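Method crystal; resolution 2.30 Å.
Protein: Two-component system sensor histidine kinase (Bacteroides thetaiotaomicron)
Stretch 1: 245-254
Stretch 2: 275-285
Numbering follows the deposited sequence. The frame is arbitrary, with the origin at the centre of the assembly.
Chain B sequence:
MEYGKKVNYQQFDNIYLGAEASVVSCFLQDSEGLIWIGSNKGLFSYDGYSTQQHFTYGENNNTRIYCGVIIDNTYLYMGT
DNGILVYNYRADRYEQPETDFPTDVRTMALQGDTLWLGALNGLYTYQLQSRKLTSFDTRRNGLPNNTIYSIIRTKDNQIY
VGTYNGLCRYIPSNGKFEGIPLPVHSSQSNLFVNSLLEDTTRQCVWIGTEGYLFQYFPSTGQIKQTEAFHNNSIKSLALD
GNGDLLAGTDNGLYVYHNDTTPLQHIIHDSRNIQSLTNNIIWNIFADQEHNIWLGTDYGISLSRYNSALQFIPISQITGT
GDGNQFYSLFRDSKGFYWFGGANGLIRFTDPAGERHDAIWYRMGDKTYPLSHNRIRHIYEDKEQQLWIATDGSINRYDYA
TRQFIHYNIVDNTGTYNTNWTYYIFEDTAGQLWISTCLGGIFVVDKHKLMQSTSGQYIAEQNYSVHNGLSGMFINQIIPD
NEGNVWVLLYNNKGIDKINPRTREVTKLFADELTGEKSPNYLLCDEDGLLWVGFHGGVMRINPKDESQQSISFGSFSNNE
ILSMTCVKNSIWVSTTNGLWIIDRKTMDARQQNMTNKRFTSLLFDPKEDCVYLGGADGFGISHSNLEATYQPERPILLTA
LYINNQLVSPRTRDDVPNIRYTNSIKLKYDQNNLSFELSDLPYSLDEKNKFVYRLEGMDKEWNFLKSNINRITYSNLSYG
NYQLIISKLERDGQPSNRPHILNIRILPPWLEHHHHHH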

# COMPACT_ATOMS: atom_id res chain seq x y z
N LEU B 245 -24.10 6.80 7.61
CA LEU B 245 -23.78 8.04 8.21
C LEU B 245 -24.51 8.20 9.53
O LEU B 245 -25.72 8.03 9.59
N LEU B 246 -23.77 8.53 10.58
CA LEU B 246 -24.37 8.69 11.91
C LEU B 246 -24.29 10.11 12.26
O LEU B 246 -23.24 10.73 12.13
N ALA B 247 -25.41 10.66 12.71
CA ALA B 247 -25.47 12.08 13.01
C ALA B 247 -25.85 12.27 14.47
O ALA B 247 -26.89 11.76 14.90
N GLY B 248 -25.01 12.96 15.23
CA GLY B 248 -25.30 13.20 16.66
C GLY B 248 -25.92 14.56 16.85
O GLY B 248 -25.42 15.57 16.35
N THR B 249 -27.06 14.60 17.54
CA THR B 249 -27.80 15.84 17.67
C THR B 249 -27.94 16.17 19.14
O THR B 249 -27.42 15.47 19.98
N ASP B 250 -28.70 17.20 19.44
CA ASP B 250 -29.20 17.34 20.77
C ASP B 250 -30.49 16.61 21.02
O ASP B 250 -31.05 16.77 22.11
N ASN B 251 -30.96 15.80 20.09
CA ASN B 251 -32.14 14.96 20.41
C ASN B 251 -31.90 13.57 19.88
O ASN B 251 -32.75 13.00 19.15
N GLY B 252 -30.70 13.07 20.20
CA GLY B 252 -30.34 11.69 19.95
C GLY B 252 -29.59 11.50 18.65
O GLY B 252 -29.09 12.45 18.06
N LEU B 253 -29.54 10.26 18.23
CA LEU B 253 -28.78 9.76 17.10
C LEU B 253 -29.65 9.43 15.89
O LEU B 253 -30.68 8.79 16.03
N TYR B 254 -29.22 9.88 14.71
CA TYR B 254 -29.89 9.57 13.47
C TYR B 254 -28.90 8.82 12.64
O TYR B 254 -27.69 9.10 12.69
N SER B 275 -30.34 1.64 26.94
CA SER B 275 -30.60 2.60 25.86
C SER B 275 -29.51 3.64 25.85
O SER B 275 -28.66 3.68 26.76
N LEU B 276 -29.51 4.47 24.81
CA LEU B 276 -28.55 5.54 24.67
C LEU B 276 -28.55 6.27 25.99
O LEU B 276 -29.61 6.58 26.49
N THR B 277 -27.36 6.54 26.52
CA THR B 277 -27.21 7.09 27.89
C THR B 277 -27.76 8.52 28.01
O THR B 277 -28.38 8.87 29.01
N ASN B 278 -27.55 9.35 26.98
CA ASN B 278 -28.10 10.70 27.00
C ASN B 278 -28.32 11.15 25.55
O ASN B 278 -27.63 10.67 24.65
N ASN B 279 -29.22 12.12 25.35
CA ASN B 279 -29.73 12.51 24.01
C ASN B 279 -28.82 13.54 23.36
O ASN B 279 -28.93 13.81 22.15
N ILE B 280 -27.95 14.18 24.15
CA ILE B 280 -27.10 15.16 23.57
C ILE B 280 -25.78 14.55 23.18
O ILE B 280 -24.96 14.26 24.06
N ILE B 281 -25.54 14.41 21.87
CA ILE B 281 -24.34 13.69 21.40
C ILE B 281 -23.24 14.61 20.85
O ILE B 281 -23.30 15.03 19.68
N TRP B 282 -22.24 14.90 21.68
CA TRP B 282 -21.10 15.80 21.36
C TRP B 282 -20.12 15.26 20.36
O TRP B 282 -19.56 16.04 19.64
N ASN B 283 -19.89 13.94 20.34
CA ASN B 283 -18.89 13.32 19.47
C ASN B 283 -19.20 11.86 19.22
O ASN B 283 -19.71 11.16 20.10
N ILE B 284 -18.90 11.41 18.00
CA ILE B 284 -19.08 10.03 17.62
C ILE B 284 -17.77 9.63 17.04
O ILE B 284 -17.20 10.31 16.15
N PHE B 285 -17.28 8.48 17.48
CA PHE B 285 -16.02 8.03 17.00
C PHE B 285 -16.12 6.58 16.67
O PHE B 285 -16.58 5.78 17.50

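Packing of the 275-285 stretch against the hairpin formed by 245-254. The apolar centre is built around Ile284 and Ile281, the two residues most covered by the opposing stretch. Ile284 points toward the hairpin with chi1 m and chi2 t, an extended arrangement that carries its CD1 to 3.9 Å from Leu246 CB and 3.8 Å from Leu253 CD1. Ile284 CD1 also lies 3.5 Å from Gly248 N, so it packs against backbone as well as side chains. Leu246 (chi1 m, chi2 30°, between wells) also points toward the second stretch; Leu253 (t, p) leaves CA sideways. Ile281 (m, t), also sideways, sends its CD1 to 3.7 Å from Leu253 CB and 3.4 Å from Gly252 C, while its CB rests 3.8 Å from Gly248 CA. The bare CA of Gly248 permits this closeness: an ideal CB there would lie 2.7 Å from Ile281 CG2, a clash. Leu276 (t, p) points toward the hairpin, its CD2 4.1 Å from Gly252 CA.

Farther out, the polar links across the contact are made by backbone. Ile281 N donates to Thr249 O at 2.9 Å, almost linearly, and Gly252 N donates to Asn279 O at 2.7 Å with a more bent geometry. Thr249 points away, and its p rotamer serves the turn instead: OG1 accepts from Asn251 N at 2.7 Å and donates to Gly252 O at 2.7 Å. Positive phi at Gly252 suits glycine, since a CB would jam against the preceding carbonyl.

At the edge, Ile280 (chi1 m, chi2 149°, between wells) places CG1 3.9 Å from Asp250 CB, and its N donates to Asn278 OD1 at 3.0 Å. Asn279 (m) leaves CA sideways, its ND2 4.0 Å from Asn251 OD1, too far for a hydrogen bond; Asp250 OD2 and Asn279 OD1 are satisfied elsewhere in the structure.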

# COMPACT_ATOMS: atom_id res chain seq x y z
CB LEU B 245 -24.15 9.13 7.23
CG LEU B 245 -23.82 10.58 7.42
CD1 LEU B 245 -24.92 11.20 8.23
CD2 LEU B 245 -22.39 10.90 7.90
CB LEU B 246 -23.61 7.91 12.96
CG LEU B 246 -23.80 6.40 13.19
CD1 LEU B 246 -24.18 5.54 12.02
CD2 LEU B 246 -22.55 5.81 13.93
CB ALA B 247 -26.48 12.80 12.08
CB THR B 249 -29.20 15.74 16.95
OG1 THR B 249 -30.10 14.95 17.73
CG2 THR B 249 -29.08 15.10 15.54
CB ASP B 250 -29.33 18.80 21.21
CG ASP B 250 -29.75 19.67 20.14
OD1 ASP B 250 -30.91 19.58 19.71
OD2 ASP B 250 -28.89 20.47 19.73
CB ASN B 251 -33.45 15.60 19.93
CG ASN B 251 -34.74 14.79 20.37
OD1 ASN B 251 -34.86 14.32 21.52
ND2 ASN B 251 -35.71 14.66 19.43
CB LEU B 253 -28.02 8.46 17.54
CG LEU B 253 -27.15 7.73 16.51
CD1 LEU B 253 -25.96 8.53 15.98
CD2 LEU B 253 -26.71 6.44 17.12
CB TYR B 254 -30.32 10.81 12.73
CG TYR B 254 -31.50 11.50 13.35
CD1 TYR B 254 -31.33 12.35 14.42
CD2 TYR B 254 -32.82 11.31 12.86
CE1 TYR B 254 -32.38 13.04 14.97
CE2 TYR B 254 -33.92 11.97 13.43
CZ TYR B 254 -33.67 12.85 14.48
OH TYR B 254 -34.67 13.51 15.17
CB SER B 275 -31.95 3.30 26.02
OG SER B 275 -31.89 4.15 27.12
CB LEU B 276 -29.01 6.52 23.59
CG LEU B 276 -28.20 7.79 23.43
CD1 LEU B 276 -26.82 7.49 22.99
CD2 LEU B 276 -28.94 8.76 22.40
CB THR B 277 -25.71 7.07 28.34
OG1 THR B 277 -25.64 7.36 29.72
CG2 THR B 277 -24.84 8.09 27.59
CB ASN B 278 -27.10 11.62 27.74
CG ASN B 278 -27.54 13.07 27.79
OD1 ASN B 278 -27.07 13.88 26.99
ND2 ASN B 278 -28.36 13.41 28.77
CB ASN B 279 -31.17 13.08 24.10
CG ASN B 279 -32.25 11.98 24.18
OD1 ASN B 279 -32.00 10.81 23.85
ND2 ASN B 279 -33.44 12.35 24.65
CB ILE B 280 -26.87 16.41 24.43
CG1 ILE B 280 -28.19 17.20 24.61
CG2 ILE B 280 -25.83 17.31 23.72
CD1 ILE B 280 -28.32 17.96 25.96
CB ILE B 281 -24.72 12.61 20.35
CG1 ILE B 281 -25.65 11.56 20.97
CG2 ILE B 281 -23.48 11.86 19.84
CD1 ILE B 281 -26.50 10.81 19.95
CB TRP B 282 -20.30 16.23 22.61
CG TRP B 282 -21.13 17.00 23.61
CD1 TRP B 282 -21.57 16.55 24.84
CD2 TRP B 282 -21.70 18.29 23.43
NE1 TRP B 282 -22.32 17.51 25.44
CE2 TRP B 282 -22.42 18.59 24.60
CE3 TRP B 282 -21.64 19.25 22.40
CZ2 TRP B 282 -23.09 19.80 24.79
CZ3 TRP B 282 -22.34 20.49 22.59
CH2 TRP B 282 -23.03 20.74 23.77
CB ASN B 283 -17.44 13.47 20.06
CG ASN B 283 -16.35 13.22 19.02
OD1 ASN B 283 -15.74 12.11 18.96
ND2 ASN B 283 -16.09 14.23 18.16
CB ILE B 284 -20.22 9.84 16.52
CG1 ILE B 284 -21.57 10.44 16.96
CG2 ILE B 284 -20.41 8.37 16.13
CD1 ILE B 284 -22.67 10.38 15.81
CB PHE B 285 -15.01 8.22 18.12
CG PHE B 285 -13.70 7.59 17.87
CD1 PHE B 285 -12.84 8.11 16.89
CD2 PHE B 285 -13.28 6.50 18.65
CE1 PHE B 285 -11.58 7.55 16.67
CE2 PHE B 285 -11.99 5.94 18.47
CZ PHE B 285 -11.14 6.46 17.46